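Exo-beta-1,3-galactanase (Bifidobacterium bifidum, PDB 5FLW) probably trims galactose from the non-reducing ends of beta-1,3-galactan chains as an exo-acting hydrolase of glycoside hydrolase family 43. Local coordinates at residues A[64-69]-A[95-100]; A[142-147]-A[221-226]. One frame throughout, in Å; residues are numbered along the deposited sequence. Where two conformers were deposited one is given.

Contact 1 (A[64-69]-A[95-100]); sequences IVLDVQ and YVMYIH
M97 is the bump of this contact: its thioether lies against the hollow between V65 and L66. The side chain stands straight out from its strand, CG anti to the backbone N (chi1 -178°), and bends only at its end, where chi3 of -71° swings the methyl toward V65. Sulphur and methyl therefore meet different neighbours. SD packs against L66, 3.8 Å from CD2 and 3.9 Å from CB of that leucine, while M97 CE lies 4.0 Å from V65 CG2, the two side chains crossing at about a right angle. Two consecutive residues can form the hollow because the chain turns a corner at V65, so that both V65 and L66 face the 95-100 strand. L66 is a bump in its turn. Its CD2 methyl points into the notch between M97 and I99, side chains two apart on the same strand face, and reaches I99 CD1 at 4.5 Å. In the five-bladed beta-propeller of family 43 this is a seam between neighbouring blades: 60-66 is the outermost strand of one four-stranded sheet, and 95-102 is the second strand of the next. The backbones stay well apart, with L66 CA and M97 CA separated by 8.8 Å, and the contact between the two segments is made by side chains. V48 packs against L66, M97 and I99 together, Y35 touches both V65 and M97, and V86 and F123 also pack on M97. Past the seam the chain loops back on itself, where Q69 NE2 donates to D67 O at 2.9 Å, approaching from above the carbonyl plane.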
ATOM      1  N   ILE A  64      -5.742   3.420  17.313  1.00 11.62           N
ATOM      2  CA  ILE A  64      -4.473   2.752  17.033  1.00 12.26           C
ATOM      3  C   ILE A  64      -4.671   1.254  17.266  1.00 14.40           C
ATOM      4  O   ILE A  64      -4.962   0.830  18.392  1.00 15.34           O
ATOM      5  CB  ILE A  64      -3.338   3.325  17.911  1.00 14.79           C
ATOM      6  CG1 ILE A  64      -3.070   4.808  17.538  1.00 14.71           C
ATOM      7  CG2 ILE A  64      -2.055   2.503  17.775  1.00 12.14           C
ATOM      8  CD1 ILE A  64      -2.125   5.547  18.437  1.00 19.17           C
ATOM      9  N   VAL A  65      -4.503   0.458  16.199  1.00 11.98           N
ATOM     10  CA  VAL A  65      -4.721  -0.988  16.241  1.00 11.70           C
ATOM     11  C   VAL A  65      -3.419  -1.793  16.347  1.00 11.29           C
ATOM     12  O   VAL A  65      -3.473  -2.980  16.698  1.00 12.90           O
ATOM     13  CB  VAL A  65      -5.628  -1.481  15.075  1.00 12.56           C
ATOM     14  CG1 VAL A  65      -6.976  -0.755  15.116  1.00 12.64           C
ATOM     15  CG2 VAL A  65      -4.980  -1.279  13.701  1.00 12.01           C
ATOM     16  N   LEU A  66      -2.265  -1.187  16.055  1.00 11.63           N
ATOM     17  CA  LEU A  66      -0.955  -1.767  16.357  1.00 12.43           C
ATOM     18  C   LEU A  66      -0.176  -0.674  17.086  1.00 11.45           C
ATOM     19  O   LEU A  66       0.134   0.373  16.499  1.00 12.24           O
ATOM     20  CB  LEU A  66      -0.220  -2.255  15.103  1.00 13.64           C
ATOM     21  CG  LEU A  66       1.205  -2.781  15.343  1.00 12.53           C
ATOM     22  CD1 LEU A  66       1.201  -3.954  16.297  1.00 13.49           C
ATOM     23  CD2 LEU A  66       1.935  -3.124  14.028  1.00 13.15           C
ATOM     24  N   ASP A  67       0.083  -0.886  18.365  1.00 12.26           N
ATOM     25  CA  ASP A  67       0.697   0.138  19.192  1.00 12.62           C
ATOM     26  C   ASP A  67       2.201   0.204  18.950  1.00 13.09           C
ATOM     27  O   ASP A  67       2.834  -0.747  18.470  1.00 11.76           O
ATOM     28  CB  ASP A  67       0.508  -0.193  20.667  1.00 14.80           C
ATOM     29  CG  ASP A  67      -0.903   0.063  21.149  1.00 32.90           C
ATOM     30  OD1 ASP A  67      -1.493   1.086  20.740  1.00 38.54           O
ATOM     31  OD2 ASP A  67      -1.421  -0.761  21.943  1.00 38.45           O
ATOM     32  N   VAL A  68       2.773   1.355  19.324  1.00 13.04           N
ATOM     33  CA  VAL A  68       4.200   1.407  19.601  1.00 12.53           C
ATOM     34  C   VAL A  68       4.525   0.333  20.640  1.00 12.60           C
ATOM     35  O   VAL A  68       3.788   0.152  21.616  1.00 14.87           O
ATOM     36  CB  VAL A  68       4.572   2.801  20.133  1.00 13.29           C
ATOM     37  CG1 VAL A  68       6.063   2.870  20.406  1.00 14.37           C
ATOM     38  CG2 VAL A  68       4.147   3.882  19.168  1.00 11.09           C
ATOM     39  N   GLN A  69       5.618  -0.399  20.420  1.00 11.01           N
ATOM     40  CA  GLN A  69       6.020  -1.504  21.285  1.00 12.04           C
ATOM     41  C   GLN A  69       7.122  -1.046  22.254  1.00 12.30           C
ATOM     42  O   GLN A  69       7.569   0.105  22.227  1.00 12.56           O
ATOM     43  CB  GLN A  69       6.407  -2.718  20.415  1.00 14.00           C
ATOM     44  CG  GLN A  69       5.260  -3.183  19.453  1.00 11.86           C
ATOM     45  CD  GLN A  69       4.033  -3.736  20.208  1.00 13.80           C
ATOM     46  OE1 GLN A  69       4.186  -4.540  21.139  1.00 16.28           O
ATOM     47  NE2 GLN A  69       2.828  -3.296  19.830  1.00 13.42           N
ATOM     48  N   TYR A  95      -6.695 -12.144  11.077  1.00 14.20           N
ATOM     49  CA  TYR A  95      -6.267 -10.965  10.338  1.00 13.65           C
ATOM     50  C   TYR A  95      -4.779 -10.747  10.612  1.00 15.40           C
ATOM     51  O   TYR A  95      -4.374 -10.580  11.767  1.00 15.37           O
ATOM     52  CB  TYR A  95      -7.094  -9.761  10.784  1.00 12.13           C
ATOM     53  CG  TYR A  95      -8.554  -9.951  10.429  1.00 15.09           C
ATOM     54  CD1 TYR A  95      -9.425 -10.643  11.281  1.00 13.65           C
ATOM     55  CD2 TYR A  95      -9.059  -9.489   9.192  1.00 14.80           C
ATOM     56  CE1 TYR A  95     -10.747 -10.834  10.924  1.00 16.83           C
ATOM     57  CE2 TYR A  95     -10.379  -9.676   8.843  1.00 14.78           C
ATOM     58  CZ  TYR A  95     -11.212 -10.343   9.711  1.00 15.63           C
ATOM     59  OH  TYR A  95     -12.528 -10.544   9.378  1.00 21.31           O
ATOM     60  N   VAL A  96      -3.963 -10.786   9.555  1.00 13.32           N
ATOM     61  CA  VAL A  96      -2.514 -10.666   9.673  1.00 11.93           C
ATOM     62  C   VAL A  96      -2.103  -9.313   9.111  1.00 13.56           C
ATOM     63  O   VAL A  96      -2.490  -8.949   7.990  1.00 12.24           O
ATOM     64  CB  VAL A  96      -1.771 -11.818   8.970  1.00 11.15           C
ATOM     65  CG1 VAL A  96      -0.290 -11.704   9.242  1.00 12.17           C
ATOM     66  CG2 VAL A  96      -2.334 -13.187   9.378  1.00 11.80           C
ATOM     67  N   MET A  97      -1.327  -8.568   9.895  1.00 10.75           N
ATOM     68  CA  MET A  97      -0.779  -7.293   9.484  1.00 10.44           C
ATOM     69  C   MET A  97       0.713  -7.432   9.170  1.00 10.14           C
ATOM     70  O   MET A  97       1.451  -8.135   9.882  1.00 10.70           O
ATOM     71  CB  MET A  97      -0.989  -6.238  10.568  1.00  9.91           C
ATOM     72  CG  MET A  97      -0.473  -4.864  10.186  1.00 11.12           C
ATOM     73  SD  MET A  97      -0.818  -3.584  11.456  1.00 13.30           S
ATOM     74  CE  MET A  97      -2.596  -3.412  11.286  1.00 13.98           C
ATOM     75  N   TYR A  98       1.134  -6.774   8.079  1.00 10.27           N
ATOM     76  CA  TYR A  98       2.524  -6.694   7.632  1.00  9.76           C
ATOM     77  C   TYR A  98       2.959  -5.235   7.683  1.00 11.64           C
ATOM     78  O   TYR A  98       2.156  -4.336   7.420  1.00 10.80           O
ATOM     79  CB  TYR A  98       2.672  -7.240   6.196  1.00 10.73           C
ATOM     80  CG  TYR A  98       1.935  -8.549   6.037  1.00 10.72           C
ATOM     81  CD1 TYR A  98       2.535  -9.756   6.417  1.00 10.72           C
ATOM     82  CD2 TYR A  98       0.621  -8.576   5.567  1.00 12.48           C
ATOM     83  CE1 TYR A  98       1.841 -10.973   6.313  1.00 12.81           C
ATOM     84  CE2 TYR A  98      -0.088  -9.765   5.476  1.00 11.89           C
ATOM     85  CZ  TYR A  98       0.525 -10.969   5.845  1.00 12.87           C
ATOM     86  OH  TYR A  98      -0.161 -12.154   5.749  1.00 12.40           O
ATOM     87  N   ILE A  99       4.223  -4.987   8.026  1.00 11.30           N
ATOM     88  CA  ILE A  99       4.702  -3.611   8.130  1.00 10.69           C
ATOM     89  C   ILE A  99       6.163  -3.587   7.717  1.00  9.67           C
ATOM     90  O   ILE A  99       6.895  -4.558   7.916  1.00 10.86           O
ATOM     91  CB  ILE A  99       4.452  -3.022   9.554  1.00 11.37           C
ATOM     92  CG1 ILE A  99       4.636  -1.497   9.578  1.00  9.85           C
ATOM     93  CG2 ILE A  99       5.331  -3.685  10.587  1.00 11.04           C
ATOM     94  CD1 ILE A  99       4.046  -0.892  10.787  1.00 11.38           C
ATOM     95  N   HIS A 100       6.578  -2.491   7.104  1.00  9.63           N
ATOM     96  CA  HIS A 100       8.000  -2.301   6.842  1.00 10.59           C
ATOM     97  C   HIS A 100       8.641  -1.855   8.162  1.00  9.39           C
ATOM     98  O   HIS A 100       8.423  -0.718   8.607  1.00  9.84           O
ATOM     99  CB  HIS A 100       8.204  -1.300   5.697  1.00 10.04           C
ATOM    100  CG  HIS A 100       9.628  -0.811   5.534  1.00 11.99           C
ATOM    101  ND1 HIS A 100       9.934   0.324   4.798  1.00 10.98           N
ATOM    102  CD2 HIS A 100      10.819  -1.294   5.988  1.00 12.13           C
ATOM    103  CE1 HIS A 100      11.243   0.522   4.824  1.00 10.95           C
ATOM    104  NE2 HIS A 100      11.805  -0.441   5.537  1.00 11.08           N
TER

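Contact 2 (A[142-147]-A[221-226]); sequences FQDEDG and TDLHGP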
ATOM      1  N   PHE A 142      -1.524  -8.600  -1.963  1.00 14.89           N
ATOM      2  CA  PHE A 142      -2.521  -9.002  -2.943  1.00 12.65           C
ATOM      3  C   PHE A 142      -3.061 -10.387  -2.571  1.00 15.46           C
ATOM      4  O   PHE A 142      -2.298 -11.287  -2.220  1.00 15.50           O
ATOM      5  CB  PHE A 142      -1.951  -8.976  -4.377  1.00 14.45           C
ATOM      6  CG  PHE A 142      -2.895  -9.537  -5.421  1.00 15.07           C
ATOM      7  CD1 PHE A 142      -4.012  -8.820  -5.833  1.00 14.17           C
ATOM      8  CD2 PHE A 142      -2.673 -10.790  -5.973  1.00 18.80           C
ATOM      9  CE1 PHE A 142      -4.881  -9.348  -6.757  1.00 18.28           C
ATOM     10  CE2 PHE A 142      -3.540 -11.310  -6.899  1.00 16.41           C
ATOM     11  CZ  PHE A 142      -4.648 -10.586  -7.292  1.00 16.75           C
ATOM     12  N   GLN A 143      -4.379 -10.539  -2.637  1.00 14.42           N
ATOM     13  CA  GLN A 143      -5.047 -11.811  -2.385  1.00 19.15           C
ATOM     14  C   GLN A 143      -5.786 -12.228  -3.656  1.00 18.28           C
ATOM     15  O   GLN A 143      -6.675 -11.507  -4.129  1.00 17.01           O
ATOM     16  CB  GLN A 143      -6.005 -11.682  -1.207  1.00 14.80           C
ATOM     17  CG  GLN A 143      -6.683 -12.954  -0.836  1.00 17.01           C
ATOM     18  CD  GLN A 143      -7.449 -12.816   0.450  1.00 21.62           C
ATOM     19  OE1 GLN A 143      -8.395 -12.014   0.549  1.00 24.52           O
ATOM     20  NE2 GLN A 143      -7.030 -13.568   1.465  1.00 18.57           N
ATOM     21  N   ASP A 144      -5.401 -13.378  -4.213  1.00 16.39           N
ATOM     22  CA  ASP A 144      -5.924 -13.867  -5.483  1.00 18.18           C
ATOM     23  C   ASP A 144      -7.252 -14.628  -5.276  1.00 25.77           C
ATOM     24  O   ASP A 144      -7.668 -14.912  -4.139  1.00 19.64           O
ATOM     25  CB  ASP A 144      -4.863 -14.717  -6.189  1.00 21.46           C
ATOM     26  CG  ASP A 144      -4.949 -14.651  -7.719  1.00 18.50           C
ATOM     27  OD1 ASP A 144      -5.993 -14.241  -8.278  1.00 21.15           O
ATOM     28  OD2 ASP A 144      -3.952 -15.055  -8.355  1.00 22.07           O
ATOM     29  N   GLU A 145      -7.900 -14.961  -6.412  0.50 19.87           N
ATOM     30  CA  GLU A 145      -9.239 -15.548  -6.375  0.50 22.02           C
ATOM     31  C   GLU A 145      -9.236 -16.937  -5.750  0.50 24.38           C
ATOM     32  O   GLU A 145     -10.251 -17.367  -5.187  0.50 28.54           O
ATOM     33  CB  GLU A 145      -9.843 -15.599  -7.789  0.50 24.68           C
ATOM     34  CG  GLU A 145     -11.370 -15.769  -7.815  0.50 27.67           C
ATOM     35  CD  GLU A 145     -12.003 -15.307  -9.120  0.50 28.32           C
ATOM     36  OE1 GLU A 145     -11.247 -15.099 -10.093  0.50 31.36           O
ATOM     37  OE2 GLU A 145     -13.245 -15.144  -9.164  0.50 28.82           O
ATOM     38  N   ASP A 146      -8.111 -17.649  -5.842  1.00 23.85           N
ATOM     39  CA  ASP A 146      -7.968 -18.973  -5.248  1.00 23.03           C
ATOM     40  C   ASP A 146      -7.642 -18.932  -3.758  1.00 25.68           C
ATOM     41  O   ASP A 146      -7.443 -19.999  -3.168  1.00 23.76           O
ATOM     42  CB  ASP A 146      -6.872 -19.745  -5.997  1.00 25.33           C
ATOM     43  CG  ASP A 146      -5.447 -19.180  -5.760  1.00 33.70           C
ATOM     44  OD1 ASP A 146      -5.254 -18.036  -5.280  1.00 24.63           O
ATOM     45  OD2 ASP A 146      -4.481 -19.882  -6.125  1.00 42.62           O
ATOM     46  N   GLY A 147      -7.525 -17.736  -3.157  1.00 22.41           N
ATOM     47  CA  GLY A 147      -7.197 -17.592  -1.750  1.00 23.83           C
ATOM     48  C   GLY A 147      -5.722 -17.446  -1.450  1.00 19.51           C
ATOM     49  O   GLY A 147      -5.362 -17.266  -0.285  1.00 17.69           O
ATOM     50  N   THR A 221      -0.335 -12.263 -17.162  1.00 22.14           N
ATOM     51  CA  THR A 221      -1.386 -13.253 -16.980  1.00 22.63           C
ATOM     52  C   THR A 221      -1.024 -14.297 -15.930  1.00 22.09           C
ATOM     53  O   THR A 221      -1.861 -15.139 -15.577  1.00 22.88           O
ATOM     54  CB  THR A 221      -1.684 -13.938 -18.323  1.00 24.19           C
ATOM     55  OG1 THR A 221      -0.507 -14.618 -18.761  1.00 25.71           O
ATOM     56  CG2 THR A 221      -2.023 -12.909 -19.384  1.00 24.90           C
ATOM     57  N   ASP A 222       0.199 -14.253 -15.419  1.00 21.88           N
ATOM     58  CA  ASP A 222       0.623 -15.108 -14.326  1.00 20.83           C
ATOM     59  C   ASP A 222       1.512 -14.243 -13.449  1.00 20.92           C
ATOM     60  O   ASP A 222       2.312 -13.466 -13.975  1.00 22.67           O
ATOM     61  CB  ASP A 222       1.430 -16.303 -14.874  1.00 25.07           C
ATOM     62  CG  ASP A 222       1.642 -17.389 -13.837  1.00 34.68           C
ATOM     63  OD1 ASP A 222       2.395 -17.138 -12.886  1.00 21.39           O
ATOM     64  OD2 ASP A 222       1.030 -18.470 -13.951  1.00 33.69           O
ATOM     65  N   LEU A 223       1.348 -14.368 -12.122  1.00 18.87           N
ATOM     66  CA  LEU A 223       2.148 -13.568 -11.184  1.00 25.32           C
ATOM     67  C   LEU A 223       3.643 -13.865 -11.299  1.00 19.02           C
ATOM     68  O   LEU A 223       4.468 -13.011 -10.944  1.00 21.27           O
ATOM     69  CB  LEU A 223       1.668 -13.750  -9.739  1.00 17.17           C
ATOM     70  CG  LEU A 223       0.317 -13.118  -9.384  1.00 17.95           C
ATOM     71  CD1 LEU A 223      -0.215 -13.708  -8.105  1.00 18.37           C
ATOM     72  CD2 LEU A 223       0.422 -11.622  -9.257  1.00 18.34           C
ATOM     73  N   HIS A 224       4.014 -15.065 -11.769  1.00 18.71           N
ATOM     74  CA  HIS A 224       5.410 -15.339 -12.101  1.00 19.03           C
ATOM     75  C   HIS A 224       5.877 -14.602 -13.355  1.00 26.29           C
ATOM     76  O   HIS A 224       7.082 -14.598 -13.642  1.00 23.19           O
ATOM     77  CB  HIS A 224       5.626 -16.836 -12.333  1.00 21.07           C
ATOM     78  CG  HIS A 224       5.333 -17.685 -11.136  1.00 22.29           C
ATOM     79  ND1 HIS A 224       4.080 -18.202 -10.882  1.00 21.80           N
ATOM     80  CD2 HIS A 224       6.127 -18.108 -10.126  1.00 19.38           C
ATOM     81  CE1 HIS A 224       4.119 -18.914  -9.768  1.00 22.90           C
ATOM     82  NE2 HIS A 224       5.348 -18.872  -9.289  1.00 20.42           N
ATOM     83  N   GLY A 225       4.970 -14.013 -14.128  1.00 22.34           N
ATOM     84  CA  GLY A 225       5.367 -13.375 -15.367  1.00 23.01           C
ATOM     85  C   GLY A 225       5.112 -14.259 -16.587  1.00 33.29           C
ATOM     86  O   GLY A 225       4.525 -15.357 -16.465  1.00 25.52           O
ATOM     87  N   PRO A 226       5.577 -13.814 -17.771  1.00 26.23           N
ATOM     88  CA  PRO A 226       6.335 -12.571 -17.985  1.00 24.94           C
ATOM     89  C   PRO A 226       5.536 -11.302 -17.727  1.00 24.88           C
ATOM     90  O   PRO A 226       4.359 -11.191 -18.081  1.00 24.25           O
ATOM     91  CB  PRO A 226       6.689 -12.601 -19.474  1.00 25.28           C
ATOM     92  CG  PRO A 226       5.827 -13.635 -20.087  1.00 27.19           C
ATOM     93  CD  PRO A 226       5.383 -14.580 -19.019  1.00 28.08           C
TER
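The apolar part of this contact is one leucine branch, L223 CD1, which lies 4.3 Å from CE2 of the F142 ring. The methyl meets that ring obliquely. With CG anti to the carbonyl carbon (chi1 -71°), L223 reaches away from its turn toward the 142-147 segment, and Y150, V176 and Y200 pack on it there. The same CD1 also stands 4.0 Å from D144 OD2, the aspartate and leucine side chains coming from opposite directions, a van der Waals approach beside a polar group whose bonds go to other partners. Those bonds make up the polar part. OD1 of D144 forms a salt bridge with K195 and also accepts from E145 N at 2.8 Å, met on its anti side and 30° out of the carboxylate plane; OD2 is hydrogen-bonded to Y200 OH. The carboxylate thus links two blades of the family 43 beta-propeller, since D144 follows the first strand of one sheet while K195 and Y200 belong to the first two strands of the next. With an alanine here, K195 would probably be left without its acidic mate and the Y200 hydroxyl without this acceptor. Bonds within each segment set its shape. Each contains a type I beta turn, D144 to G147 and D222 to G225, closed by G147 N to D144 O (3.0 Å) and by G225 N to D222 O (2.7 Å), with glycine in the last position at a positive phi. In the second, D222 OD1 takes H224 N on its anti lone pair, an Asx turn, and H224 ND1 at 2.8 Å on its syn lone pair. That oxygen lies almost in the imidazole plane, which fixes the ring's rotation, and H224 NE2 is hydrogen-bonded to E174.

Overall arrangement
Contact 1 and contact 2 lie at two different blade junctions of the propeller, the first between the first and second blades in chain order, the second between the third and fourth. Their centres are 25 Å apart and their nearest atoms about 8 Å, so they do not touch. Between them, segments 95-100 and 142-147 are linked through Y169 and H88: Y98 OH bonds to Y169 O, Q143 NE2 to Y169 OH and H88 O, and the H88 ring stacks on Y95. Contact 1 is centred about 14 Å from the centre of the chain and contact 2 about 17 Å. Both are buried packing between blades, whereas the active site of family 43 enzymes lies near the propeller axis.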